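Lactamase_B domain-containing protein (Bacillus lehensis G1, PDB 7EV5) is a zinc-binding protein of the metallo-beta-lactamase fold, probably a hydrolase with both B3 beta-lactamase and glyoxalase II-like activity. Local coordinates at residues I50-A55 against V74-K79. Sequence-based numbering, arbitrary orientation.
With ZN (zinc ion), chain B.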
loop_
_atom_site.group_PDB
_atom_site.type_symbol
_atom_site.label_atom_id
_atom_site.label_comp_id
_atom_site.label_asym_id
_atom_site.label_seq_id
_atom_site.Cartn_x
_atom_site.Cartn_y
_atom_site.Cartn_z
ATOM N N ILE A 50 -6.643 8.600 0.619
ATOM C CA ILE A 50 -5.720 7.684 -0.047
ATOM C C ILE A 50 -4.588 7.408 0.932
ATOM O O ILE A 50 -3.913 8.344 1.384
ATOM C CB ILE A 50 -5.154 8.293 -1.335
ATOM C CG1 ILE A 50 -6.278 8.532 -2.342
ATOM C CG2 ILE A 50 -4.059 7.396 -1.919
ATOM C CD1 ILE A 50 -5.887 9.478 -3.445
ATOM N N LEU A 51 -4.378 6.135 1.259
ATOM C CA LEU A 51 -3.279 5.707 2.113
ATOM C C LEU A 51 -2.276 4.969 1.239
ATOM O O LEU A 51 -2.631 4.001 0.562
ATOM C CB LEU A 51 -3.781 4.791 3.229
ATOM C CG LEU A 51 -4.812 5.348 4.218
ATOM C CD1 LEU A 51 -4.998 4.396 5.387
ATOM C CD2 LEU A 51 -4.454 6.752 4.696
ATOM N N LEU A 52 -1.037 5.435 1.234
ATOM C CA LEU A 52 -0.008 4.814 0.416
ATOM C C LEU A 52 0.888 3.952 1.288
ATOM O O LEU A 52 1.446 4.428 2.287
ATOM C CB LEU A 52 0.835 5.878 -0.284
ATOM C CG LEU A 52 0.093 6.740 -1.303
ATOM C CD1 LEU A 52 1.049 7.763 -1.872
ATOM C CD2 LEU A 52 -0.540 5.888 -2.417
ATOM N N THR A 53 1.042 2.688 0.905
ATOM C CA THR A 53 2.029 1.862 1.590
ATOM C C THR A 53 3.434 2.358 1.301
ATOM O O THR A 53 4.318 2.284 2.166
ATOM C CB THR A 53 1.893 0.385 1.194
ATOM O OG1 THR A 53 2.209 0.210 -0.197
ATOM C CG2 THR A 53 0.499 -0.133 1.488
ATOM N N HIS A 54 3.660 2.847 0.085
ATOM C CA HIS A 54 4.933 3.400 -0.353
ATOM C C HIS A 54 4.700 4.111 -1.678
ATOM O O HIS A 54 3.604 4.049 -2.250
ATOM C CB HIS A 54 6.073 2.359 -0.400
ATOM C CG HIS A 54 5.929 1.268 -1.434
ATOM N ND1 HIS A 54 4.843 0.421 -1.506
ATOM C CD2 HIS A 54 6.799 0.838 -2.380
ATOM C CE1 HIS A 54 5.043 -0.469 -2.464
ATOM N NE2 HIS A 54 6.215 -0.227 -3.023
ATOM N N ALA A 55 5.745 4.777 -2.171
ATOM C CA ALA A 55 5.599 5.697 -3.290
ATOM C C ALA A 55 6.294 5.224 -4.556
ATOM O O ALA A 55 6.589 6.041 -5.436
ATOM C CB ALA A 55 6.037 7.112 -2.915
ATOM N N VAL A 74 -3.985 12.581 0.816
ATOM C CA VAL A 74 -3.020 11.525 0.517
ATOM C C VAL A 74 -2.068 11.403 1.701
ATOM O O VAL A 74 -1.446 12.393 2.111
ATOM C CB VAL A 74 -2.237 11.840 -0.771
ATOM C CG1 VAL A 74 -1.117 10.806 -0.999
ATOM C CG2 VAL A 74 -3.184 11.911 -1.960
ATOM N N TYR A 75 -1.923 10.183 2.222
ATOM C CA TYR A 75 -1.019 9.874 3.328
ATOM C C TYR A 75 0.183 9.083 2.823
ATOM O O TYR A 75 0.016 8.106 2.081
ATOM C CB TYR A 75 -1.727 9.034 4.393
ATOM C CG TYR A 75 -2.733 9.782 5.242
ATOM C CD1 TYR A 75 -2.481 10.030 6.587
ATOM C CD2 TYR A 75 -3.936 10.226 4.701
ATOM C CE1 TYR A 75 -3.407 10.711 7.368
ATOM C CE2 TYR A 75 -4.857 10.910 5.475
ATOM C CZ TYR A 75 -4.580 11.139 6.800
ATOM O OH TYR A 75 -5.529 11.815 7.548
ATOM N N LEU A 76 1.388 9.473 3.252
ATOM C CA LEU A 76 2.623 8.824 2.831
ATOM C C LEU A 76 3.677 9.043 3.910
ATOM O O LEU A 76 3.693 10.092 4.562
ATOM C CB LEU A 76 3.109 9.430 1.503
ATOM C CG LEU A 76 4.451 8.953 0.947
ATOM C CD1 LEU A 76 4.421 7.476 0.564
ATOM C CD2 LEU A 76 4.820 9.788 -0.274
ATOM N N HIS A 77 4.563 8.067 4.085
ATOM C CA HIS A 77 5.651 8.221 5.043
ATOM C C HIS A 77 6.636 9.298 4.593
ATOM O O HIS A 77 7.006 9.382 3.416
ATOM C CB HIS A 77 6.394 6.900 5.245
ATOM C CG HIS A 77 7.237 6.890 6.480
ATOM N ND1 HIS A 77 8.485 7.479 6.539
ATOM C CD2 HIS A 77 6.981 6.424 7.725
ATOM C CE1 HIS A 77 8.974 7.342 7.762
ATOM N NE2 HIS A 77 8.077 6.715 8.501
ATOM N N THR A 78 7.074 10.113 5.559
ATOM C CA THR A 78 7.965 11.236 5.271
ATOM C C THR A 78 9.255 10.806 4.579
ATOM O O THR A 78 9.837 11.589 3.813
ATOM C CB THR A 78 8.254 12.014 6.564
ATOM O OG1 THR A 78 8.797 13.299 6.233
ATOM C CG2 THR A 78 9.228 11.270 7.473
ATOM N N LYS A 79 9.720 9.575 4.808
ATOM C CA LYS A 79 10.973 9.175 4.182
ATOM C C LYS A 79 10.869 9.104 2.665
ATOM O O LYS A 79 11.903 9.143 1.988
ATOM C CB LYS A 79 11.470 7.856 4.760
ATOM C CG LYS A 79 12.115 7.998 6.129
ATOM C CD LYS A 79 12.236 6.642 6.810
ATOM C CE LYS A 79 12.780 6.763 8.225
ATOM N NZ LYS A 79 13.997 7.626 8.262
HETATM ZN ZN ZN B . 7.324 -1.236 -4.443
HETATM O O HOH W 1 4.079 5.317 3.215
HETATM O O HOH W 2 6.515 -1.635 -6.157
#
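Leu51 and Tyr75, paired across the strands and sharing a face of the sheet, both turn CG anti to their own carbonyl carbon, which brings Leu51 CD2 to 3.5 Å from Tyr75 CD2, obliquely to the ring. Leu76 takes the other course, CG anti to the backbone N (chi1 175°), and its CD1 reaches 3.9 Å from Ala55 CB and also touches Leu52 CB. On the face of the sheet opposite to Leu51 and Tyr75, Ile50 and Val74 run side by side, Ile50 CD1 3.9 Å from Val74 CG2, and Val74 CG1 lies 3.8 Å from Leu52 CD1; helix 63-70 covers this side through Val63 and Val66. Leu116 packs against both Leu51 and Tyr75 on the other.

The backbones are paired in parallel, Ile50 with Val74 and Leu51 with Tyr75. Tyr75 bonds to both neighbours of its partner Leu51: its N donates to Ile50 O (2.8 Å, 162° at the hydrogen), and its O accepts from Leu52 N. Beyond the paired residues the chains diverge, and a water lies 2.9 Å from Leu52 O and accepts from His77 N. Strands 46-51 and 74-77, joined by helix 63-70, form a beta-alpha-beta unit of the metallo-beta-lactamase fold.

Past the strand end, the CB of His54 is directed away from 74-79, and its NE2 binds zinc at 2.1 Å beside His56 and His131, with a water also on the metal. His54 ND1 donates to Thr53 OG1 (2.9 Å), which lies 3° out of the ring plane, and this OG1 is also hydrogen-bonded to Asp28. With NE2 on zinc, the in-plane ND1 bond helps hold the ring's rotation, and ND1 is the nitrogen that carries the proton; the second-shell Asp28 might also polarise the ring slightly through the threonine hydroxyl.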